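Local coordinates for tylactone synthase starter module and modules 1 & 2 (Streptomyces fradiae, PDB 2Z5L), which probably reduces the beta-keto group of a growing polyketide as the first ketoreductase of the tylosin synthase, at residues L113-S118 and L145-V150; G229-A234 and A491-R496; W396-Q401 and E445-R450. All coordinates share one frame; numbering follows the deposited sequence.

Contact 1. Residues L113-S118 and L145-V150; sequences LGLVPS and LTRRAV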
loop_
_atom_site.group_PDB
_atom_site.type_symbol
_atom_site.label_atom_id
_atom_site.label_comp_id
_atom_site.label_asym_id
_atom_site.label_seq_id
_atom_site.Cartn_x
_atom_site.Cartn_y
_atom_site.Cartn_z
ATOM N N LEU A 113 6.629 -16.691 6.048
ATOM C CA LEU A 113 7.384 -15.585 6.623
ATOM C C LEU A 113 6.480 -14.417 6.994
ATOM O O LEU A 113 6.753 -13.697 7.953
ATOM C CB LEU A 113 8.457 -15.102 5.648
ATOM C CG LEU A 113 9.510 -16.126 5.222
ATOM C CD1 LEU A 113 10.391 -15.492 4.186
ATOM C CD2 LEU A 113 10.332 -16.603 6.435
ATOM N N GLY A 114 5.393 -14.245 6.246
ATOM C CA GLY A 114 4.480 -13.147 6.512
ATOM C C GLY A 114 3.634 -13.272 7.768
ATOM O O GLY A 114 2.923 -12.336 8.130
ATOM N N LEU A 115 3.692 -14.417 8.440
ATOM C CA LEU A 115 2.904 -14.595 9.662
ATOM C C LEU A 115 3.557 -13.894 10.848
ATOM O O LEU A 115 2.976 -13.802 11.937
ATOM C CB LEU A 115 2.708 -16.085 9.964
ATOM C CG LEU A 115 1.854 -16.835 8.919
ATOM C CD1 LEU A 115 1.712 -18.303 9.304
ATOM C CD2 LEU A 115 0.494 -16.196 8.810
ATOM N N VAL A 116 4.771 -13.402 10.634
ATOM C CA VAL A 116 5.497 -12.684 11.681
ATOM C C VAL A 116 5.211 -11.194 11.521
ATOM O O VAL A 116 5.584 -10.595 10.520
ATOM C CB VAL A 116 7.017 -12.907 11.589
ATOM C CG1 VAL A 116 7.728 -12.048 12.630
ATOM C CG2 VAL A 116 7.342 -14.375 11.804
ATOM N N PRO A 117 4.526 -10.587 12.509
ATOM C CA PRO A 117 4.175 -9.159 12.494
ATOM C C PRO A 117 5.382 -8.238 12.636
ATOM O O PRO A 117 5.632 -7.699 13.708
ATOM C CB PRO A 117 3.235 -9.017 13.692
ATOM C CG PRO A 117 2.669 -10.385 13.861
ATOM C CD PRO A 117 3.864 -11.267 13.636
ATOM N N SER A 118 6.132 -8.050 11.563
ATOM C CA SER A 118 7.284 -7.170 11.636
ATOM C C SER A 118 7.687 -6.765 10.236
ATOM O O SER A 118 7.454 -7.499 9.275
ATOM C CB SER A 118 8.459 -7.880 12.306
ATOM O OG SER A 118 9.086 -8.771 11.397
ATOM N N LEU A 145 1.535 -16.300 2.541
ATOM C CA LEU A 145 0.433 -16.409 3.486
ATOM C C LEU A 145 0.608 -15.333 4.539
ATOM O O LEU A 145 1.728 -15.011 4.922
ATOM C CB LEU A 145 0.422 -17.785 4.146
ATOM C CG LEU A 145 0.289 -18.966 3.178
ATOM C CD1 LEU A 145 0.185 -20.255 3.985
ATOM C CD2 LEU A 145 -0.913 -18.787 2.296
ATOM N N THR A 146 -0.502 -14.766 4.994
ATOM C CA THR A 146 -0.470 -13.719 6.011
ATOM C C THR A 146 -1.664 -13.881 6.936
ATOM O O THR A 146 -2.499 -14.764 6.736
ATOM C CB THR A 146 -0.542 -12.315 5.387
ATOM O OG1 THR A 146 -1.844 -12.103 4.832
ATOM C CG2 THR A 146 0.500 -12.167 4.286
ATOM N N ARG A 147 -1.749 -13.009 7.933
ATOM C CA ARG A 147 -2.837 -13.047 8.897
ATOM C C ARG A 147 -3.206 -11.645 9.372
ATOM O O ARG A 147 -2.347 -10.889 9.836
ATOM C CB ARG A 147 -2.430 -13.876 10.106
ATOM C CG ARG A 147 -1.121 -13.414 10.715
ATOM C CD ARG A 147 -1.132 -13.573 12.219
ATOM N NE ARG A 147 -2.141 -12.718 12.833
ATOM C CZ ARG A 147 -2.340 -12.618 14.142
ATOM N NH1 ARG A 147 -1.596 -13.324 14.982
ATOM N NH2 ARG A 147 -3.283 -11.807 14.612
ATOM N N ARG A 148 -4.491 -11.317 9.277
ATOM C CA ARG A 148 -4.982 -10.012 9.697
ATOM C C ARG A 148 -4.377 -8.913 8.824
ATOM O O ARG A 148 -4.320 -7.746 9.218
ATOM C CB ARG A 148 -4.654 -9.766 11.184
ATOM C CG ARG A 148 -5.831 -10.017 12.139
ATOM C CD ARG A 148 -5.436 -9.967 13.619
ATOM N NE ARG A 148 -4.774 -8.722 13.999
ATOM C CZ ARG A 148 -5.351 -7.525 13.999
ATOM N NH1 ARG A 148 -4.648 -6.454 14.360
ATOM N NH2 ARG A 148 -6.624 -7.397 13.642
ATOM N N ALA A 149 -3.931 -9.295 7.631
ATOM C CA ALA A 149 -3.340 -8.339 6.703
ATOM C C ALA A 149 -4.405 -7.380 6.181
ATOM O O ALA A 149 -4.142 -6.195 5.971
ATOM C CB ALA A 149 -2.689 -9.073 5.534
ATOM N N VAL A 150 -5.609 -7.901 5.983
ATOM C CA VAL A 150 -6.713 -7.104 5.468
ATOM C C VAL A 150 -7.991 -7.343 6.270
ATOM O O VAL A 150 -8.262 -8.466 6.684
ATOM C CB VAL A 150 -6.987 -7.459 4.005
ATOM C CG1 VAL A 150 -5.805 -7.047 3.129
ATOM C CG2 VAL A 150 -7.219 -8.957 3.891
HETATM O O HOH W 1 0.724 -11.290 8.085
HETATM O O HOH W 2 3.973 -15.168 4.079
#

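Contact 2. Residues G229-A234 and A491-R496; sequences GEDQVA and AIRPGR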
loop_
_atom_site.group_PDB
_atom_site.type_symbol
_atom_site.label_atom_id
_atom_site.label_comp_id
_atom_site.label_asym_id
_atom_site.label_seq_id
_atom_site.Cartn_x
_atom_site.Cartn_y
_atom_site.Cartn_z
ATOM N N GLY A 229 -7.575 -17.544 -11.438
ATOM C CA GLY A 229 -6.412 -16.771 -11.052
ATOM C C GLY A 229 -6.671 -15.848 -9.883
ATOM O O GLY A 229 -6.405 -14.654 -9.967
ATOM N N GLU A 230 -7.195 -16.392 -8.794
ATOM C CA GLU A 230 -7.453 -15.589 -7.610
ATOM C C GLU A 230 -6.187 -15.528 -6.753
ATOM O O GLU A 230 -6.024 -16.302 -5.806
ATOM C CB GLU A 230 -8.605 -16.192 -6.808
ATOM C CG GLU A 230 -9.939 -16.211 -7.545
ATOM C CD GLU A 230 -10.573 -14.830 -7.675
ATOM O OE1 GLU A 230 -11.663 -14.732 -8.282
ATOM O OE2 GLU A 230 -9.987 -13.848 -7.170
ATOM N N ASP A 231 -5.293 -14.608 -7.105
ATOM C CA ASP A 231 -4.035 -14.429 -6.396
ATOM C C ASP A 231 -4.115 -13.412 -5.252
ATOM O O ASP A 231 -3.095 -12.877 -4.814
ATOM C CB ASP A 231 -2.922 -14.035 -7.387
ATOM C CG ASP A 231 -3.289 -12.830 -8.251
ATOM O OD1 ASP A 231 -2.483 -12.474 -9.141
ATOM O OD2 ASP A 231 -4.371 -12.242 -8.045
ATOM N N GLN A 232 -5.330 -13.164 -4.771
ATOM C CA GLN A 232 -5.579 -12.239 -3.670
ATOM C C GLN A 232 -6.862 -12.704 -2.985
ATOM O O GLN A 232 -7.956 -12.231 -3.304
ATOM C CB GLN A 232 -5.759 -10.800 -4.181
ATOM C CG GLN A 232 -4.484 -10.114 -4.668
ATOM C CD GLN A 232 -4.703 -8.640 -4.978
ATOM O OE1 GLN A 232 -5.086 -7.859 -4.105
ATOM N NE2 GLN A 232 -4.464 -8.257 -6.218
ATOM N N VAL A 233 -6.718 -13.633 -2.044
ATOM C CA VAL A 233 -7.859 -14.204 -1.337
ATOM C C VAL A 233 -7.720 -14.128 0.182
ATOM O O VAL A 233 -6.617 -14.148 0.719
ATOM C CB VAL A 233 -8.048 -15.688 -1.756
ATOM C CG1 VAL A 233 -9.294 -16.278 -1.107
ATOM C CG2 VAL A 233 -8.135 -15.782 -3.273
ATOM N N ALA A 234 -8.852 -14.026 0.868
ATOM C CA ALA A 234 -8.863 -13.961 2.319
ATOM C C ALA A 234 -9.717 -15.110 2.829
ATOM O O ALA A 234 -10.914 -15.179 2.544
ATOM C CB ALA A 234 -9.440 -12.635 2.779
ATOM N N ALA A 491 -2.800 -8.185 -20.117
ATOM C CA ALA A 491 -1.784 -8.749 -21.001
ATOM C C ALA A 491 -0.537 -9.130 -20.201
ATOM O O ALA A 491 0.161 -10.096 -20.529
ATOM C CB ALA A 491 -1.419 -7.742 -22.083
ATOM N N ILE A 492 -0.254 -8.355 -19.157
ATOM C CA ILE A 492 0.898 -8.604 -18.293
ATOM C C ILE A 492 0.546 -9.714 -17.317
ATOM O O ILE A 492 1.282 -10.680 -17.169
ATOM C CB ILE A 492 1.271 -7.347 -17.458
ATOM C CG1 ILE A 492 1.576 -6.168 -18.384
ATOM C CG2 ILE A 492 2.481 -7.636 -16.571
ATOM C CD1 ILE A 492 1.713 -4.836 -17.652
ATOM N N ARG A 493 -0.601 -9.569 -16.663
ATOM C CA ARG A 493 -1.054 -10.536 -15.670
ATOM C C ARG A 493 -2.588 -10.609 -15.646
ATOM O O ARG A 493 -3.262 -9.611 -15.383
ATOM C CB ARG A 493 -0.509 -10.106 -14.297
ATOM C CG ARG A 493 -1.029 -10.873 -13.082
ATOM C CD ARG A 493 -0.263 -12.163 -12.827
ATOM N NE ARG A 493 -0.574 -12.699 -11.503
ATOM C CZ ARG A 493 0.090 -13.693 -10.922
ATOM N NH1 ARG A 493 1.108 -14.269 -11.545
ATOM N NH2 ARG A 493 -0.262 -14.097 -9.712
ATOM N N PRO A 494 -3.159 -11.788 -15.951
ATOM C CA PRO A 494 -4.614 -11.959 -15.949
ATOM C C PRO A 494 -5.121 -12.059 -14.514
ATOM O O PRO A 494 -4.410 -12.564 -13.638
ATOM C CB PRO A 494 -4.807 -13.259 -16.729
ATOM C CG PRO A 494 -3.603 -14.038 -16.339
ATOM C CD PRO A 494 -2.498 -13.004 -16.449
ATOM N N GLY A 495 -6.338 -11.578 -14.266
ATOM C CA GLY A 495 -6.874 -11.627 -12.915
ATOM C C GLY A 495 -8.309 -11.165 -12.775
ATOM O O GLY A 495 -8.910 -10.647 -13.718
ATOM N N ARG A 496 -8.845 -11.345 -11.571
ATOM C CA ARG A 496 -10.226 -10.990 -11.253
ATOM C C ARG A 496 -10.361 -9.640 -10.530
ATOM O O ARG A 496 -11.472 -9.174 -10.253
ATOM C CB ARG A 496 -10.832 -12.096 -10.380
ATOM C CG ARG A 496 -10.842 -13.500 -11.014
ATOM C CD ARG A 496 -11.937 -13.649 -12.072
ATOM N NE ARG A 496 -12.474 -15.013 -12.124
ATOM C CZ ARG A 496 -13.579 -15.367 -12.778
ATOM N NH1 ARG A 496 -14.280 -14.460 -13.448
ATOM N NH2 ARG A 496 -13.994 -16.628 -12.748
#

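Contact 3. Residues W396-Q401 and E445-R450; sequences WGNAGQ and ESLSRR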
loop_
_atom_site.group_PDB
_atom_site.type_symbol
_atom_site.label_atom_id
_atom_site.label_comp_id
_atom_site.label_asym_id
_atom_site.label_seq_id
_atom_site.Cartn_x
_atom_site.Cartn_y
_atom_site.Cartn_z
ATOM N N TRP A 396 -3.728 -1.050 -6.164
ATOM C CA TRP A 396 -3.940 -1.850 -7.363
ATOM C C TRP A 396 -2.666 -2.573 -7.739
ATOM O O TRP A 396 -2.692 -3.729 -8.149
ATOM C CB TRP A 396 -4.369 -0.988 -8.551
ATOM C CG TRP A 396 -5.722 -0.379 -8.408
ATOM C CD1 TRP A 396 -6.616 -0.584 -7.395
ATOM C CD2 TRP A 396 -6.334 0.557 -9.299
ATOM N NE1 TRP A 396 -7.745 0.172 -7.595
ATOM C CE2 TRP A 396 -7.598 0.882 -8.758
ATOM C CE3 TRP A 396 -5.935 1.154 -10.499
ATOM C CZ2 TRP A 396 -8.470 1.777 -9.379
ATOM C CZ3 TRP A 396 -6.800 2.045 -11.117
ATOM C CH2 TRP A 396 -8.055 2.351 -10.553
ATOM N N GLY A 397 -1.539 -1.889 -7.607
ATOM C CA GLY A 397 -0.273 -2.505 -7.959
ATOM C C GLY A 397 0.304 -1.827 -9.183
ATOM O O GLY A 397 -0.436 -1.275 -9.997
ATOM N N ASN A 398 1.626 -1.866 -9.307
ATOM C CA ASN A 398 2.326 -1.246 -10.428
ATOM C C ASN A 398 3.808 -1.619 -10.412
ATOM O O ASN A 398 4.514 -1.390 -9.426
ATOM C CB ASN A 398 2.182 0.273 -10.359
ATOM C CG ASN A 398 2.835 0.973 -11.526
ATOM O OD1 ASN A 398 2.528 0.685 -12.682
ATOM N ND2 ASN A 398 3.735 1.908 -11.230
ATOM N N ALA A 399 4.277 -2.177 -11.521
ATOM C CA ALA A 399 5.664 -2.611 -11.646
ATOM C C ALA A 399 6.726 -1.546 -11.357
ATOM O O ALA A 399 6.517 -0.358 -11.606
ATOM C CB ALA A 399 5.897 -3.193 -13.050
ATOM N N GLY A 400 7.874 -1.991 -10.850
ATOM C CA GLY A 400 8.963 -1.083 -10.553
ATOM C C GLY A 400 8.792 -0.275 -9.284
ATOM O O GLY A 400 9.699 0.465 -8.926
ATOM N N GLN A 401 7.652 -0.393 -8.602
ATOM C CA GLN A 401 7.445 0.375 -7.376
ATOM C C GLN A 401 7.002 -0.498 -6.183
ATOM O O GLN A 401 6.023 -0.183 -5.476
ATOM C CB GLN A 401 6.426 1.487 -7.637
ATOM C CG GLN A 401 6.865 2.461 -8.697
ATOM C CD GLN A 401 5.854 3.551 -8.889
ATOM O OE1 GLN A 401 4.710 3.300 -9.297
ATOM N NE2 GLN A 401 6.257 4.783 -8.581
ATOM N N GLU A 445 5.510 6.545 -15.541
ATOM C CA GLU A 445 5.577 6.253 -16.970
ATOM C C GLU A 445 4.827 4.960 -17.303
ATOM O O GLU A 445 4.196 4.856 -18.352
ATOM C CB GLU A 445 7.040 6.135 -17.417
ATOM C CG GLU A 445 7.770 7.465 -17.492
ATOM C CD GLU A 445 9.260 7.312 -17.732
ATOM O OE1 GLU A 445 9.681 6.300 -18.339
ATOM O OE2 GLU A 445 10.022 8.213 -17.327
ATOM N N SER A 446 4.896 3.980 -16.408
ATOM C CA SER A 446 4.213 2.720 -16.634
ATOM C C SER A 446 2.713 2.869 -16.482
ATOM O O SER A 446 1.950 2.347 -17.298
ATOM C CB SER A 446 4.705 1.649 -15.674
ATOM O OG SER A 446 3.914 0.479 -15.798
ATOM N N LEU A 447 2.289 3.571 -15.437
ATOM C CA LEU A 447 0.867 3.797 -15.180
ATOM C C LEU A 447 0.246 4.593 -16.317
ATOM O O LEU A 447 -0.914 4.398 -16.663
ATOM C CB LEU A 447 0.678 4.582 -13.880
ATOM C CG LEU A 447 0.946 3.877 -12.557
ATOM C CD1 LEU A 447 0.844 4.883 -11.410
ATOM C CD2 LEU A 447 -0.044 2.749 -12.381
ATOM N N SER A 448 1.032 5.494 -16.889
ATOM C CA SER A 448 0.565 6.330 -17.975
ATOM C C SER A 448 0.148 5.495 -19.175
ATOM O O SER A 448 -0.992 5.582 -19.628
ATOM C CB SER A 448 1.661 7.313 -18.377
ATOM O OG SER A 448 1.138 8.331 -19.211
ATOM N N ARG A 449 1.064 4.673 -19.675
ATOM C CA ARG A 449 0.777 3.835 -20.834
ATOM C C ARG A 449 -0.361 2.861 -20.565
ATOM O O ARG A 449 -1.180 2.597 -21.445
ATOM C CB ARG A 449 2.034 3.071 -21.273
ATOM C CG ARG A 449 3.116 3.965 -21.868
ATOM C CD ARG A 449 2.624 4.669 -23.140
ATOM N NE ARG A 449 3.438 5.828 -23.503
ATOM C CZ ARG A 449 4.729 5.777 -23.819
ATOM N NH1 ARG A 449 5.372 4.613 -23.824
ATOM N NH2 ARG A 449 5.377 6.895 -24.133
ATOM N N ARG A 450 -0.427 2.338 -19.348
ATOM C CA ARG A 450 -1.485 1.401 -19.003
ATOM C C ARG A 450 -2.870 2.053 -19.073
ATOM O O ARG A 450 -3.890 1.360 -19.076
ATOM C CB ARG A 450 -1.250 0.810 -17.603
ATOM C CG ARG A 450 -0.076 -0.180 -17.514
ATOM C CD ARG A 450 0.212 -0.586 -16.060
ATOM N NE ARG A 450 -0.897 -1.297 -15.432
ATOM C CZ ARG A 450 -0.966 -1.591 -14.136
ATOM N NH1 ARG A 450 -2.024 -2.245 -13.662
ATOM N NH2 ARG A 450 0.010 -1.231 -13.308
#

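Contact 1. Residues L113-S118 and L145-V150
R147, which meets L115 across this contact, has its guanidinium edge set against the neighbouring R148, whose CG lies in the guanidinium plane; R147 NH2 in turn lies at the edge of the R148 guanidinium, in its plane. L115 is touched instead by the aliphatic root of R147. The side chains of L115 and R147 cross at about a right angle, with L115 CD2 3.7 Å from R147 CG and 3.7 Å from the backbone C of T146. A chi1 of 53° sets R147 CG between its own backbone N and carbonyl carbon, against L115 CD2; the bends at chi2 and chi3 steer the rest of the chain. Deeper in, G114 CA comes to 3.7 Å from L145 O, a closeness that leaves no place for a beta carbon. Two waters lie between the backbones: one accepts from G114 N at 2.8 Å and another from R147 N at 3.0 Å. Each also sits near a carbonyl of the opposite segment, but at separations too short to be trusted, so the bridging is doubtful. T146 turns the other way, its hydroxyl held by D185 and W166. The contact thus packs a strand-to-helix connection against the adjacent parallel strand 140-147, an arrangement characteristic of Rossmann-like folds.

Contact 2. Residues G229-A234 and A491-R496
R496 and E230 meet through the carbon chain of the arginine more than through its charged end. E230 OE1 lies 3.1 Å from R496 CG, a tight approach, whereas R496 NE is 3.9 Å from the same oxygen and points no N-H at it, leaving a long, purely electrostatic pair. The carboxylate thus has two arginines near it, R244 on strand 239-247 as its stronger salt-bridge partner and R496 as the long one. E230 is the centre of an inverse gamma turn leading into strand 232-236, which pairs with strands 180-186 and 239-247; the contact ties the start of this strand, in what is probably the Rossmann-like structural half of the ketoreductase, to the chain leaving helix 482-492. D231 makes the stronger link. R493 comes at it from the opposite direction and grips a single oxygen side-on: NH2 to D231 OD1 is 2.8 Å and NE to D231 OD1 is 3.0 Å. Carboxylate and guanidinium are nearly coplanar, 18° apart; D231 OD1 receives NH2 on its anti lone pair, while NE arrives close to the line of the C-O bond. R493 CG is anti to its backbone N (chi1 172°), and a bend at chi2 brings the guanidinium edge round to D231. Its NH1 binds the carbonyl of W180, which further fixes the group's rotation.

Contact 3. Residues W396-Q401 and E445-R450
The connection between strand 386-391 and helix 402-419, a region that in short-chain dehydrogenases and reductases lies at the active site, here closes with a type II turn from N398 to Q401 and packs against helix 442-450. The amide of N398 reaches that helix. Extended away from the backbone N (chi1 -178°), the side chain of N398 carries this group out to S446, L447 and R450. R450 NH2 donates to N398 OD1 at 3.2 Å, in the carbonyl plane and on a lone pair, and also weakly to G397 O at 3.3 Å; both oxygens lie at the guanidinium edge, near its plane. S446 OG adds a weak bond to N398 OD1 at 3.4 Å. L447 packs against the amide, with CD2 3.5 Å from N398 CG. On the nitrogen side, N398 ND2 donates to Q401 OE1 at 2.6 Å and to the carbonyl of G443. Q401 NE2 in turn reaches E444 and the backbone oxygen of D347, part of a Leu-Asp-Asp sequence of the kind that marks B-type ketoreductases. R450 NH1 binds T489 on helix 482-492. The buried amide is therefore satisfied at both ends, donors converging on OD1 and acceptors on ND2, which fixes its orientation and stops it from flipping; the arginine, whose NH2 meets neutral oxygens here, would probably polarise both carbonyls.

Helix 160-175 borders all three contacts: beyond its part in contact 1, it touches Q232 of contact 2 through W166 and R493 through A173, and it meets R450 of contact 3 through L174 and A399 through E175. Strand 180-186 lies beside contacts 1 and 2, and D185 on it also bonds to the backbone of V233 in contact 2; the centres of these two contacts are about 20 Å apart, their nearest atoms about 4 Å. Contact 3, nested within the loop closed by contact 2, has its centre about 16 Å from that contact and about 25 Å from contact 1. It is probably nearest to the catalytic site, with the other two in the structural half.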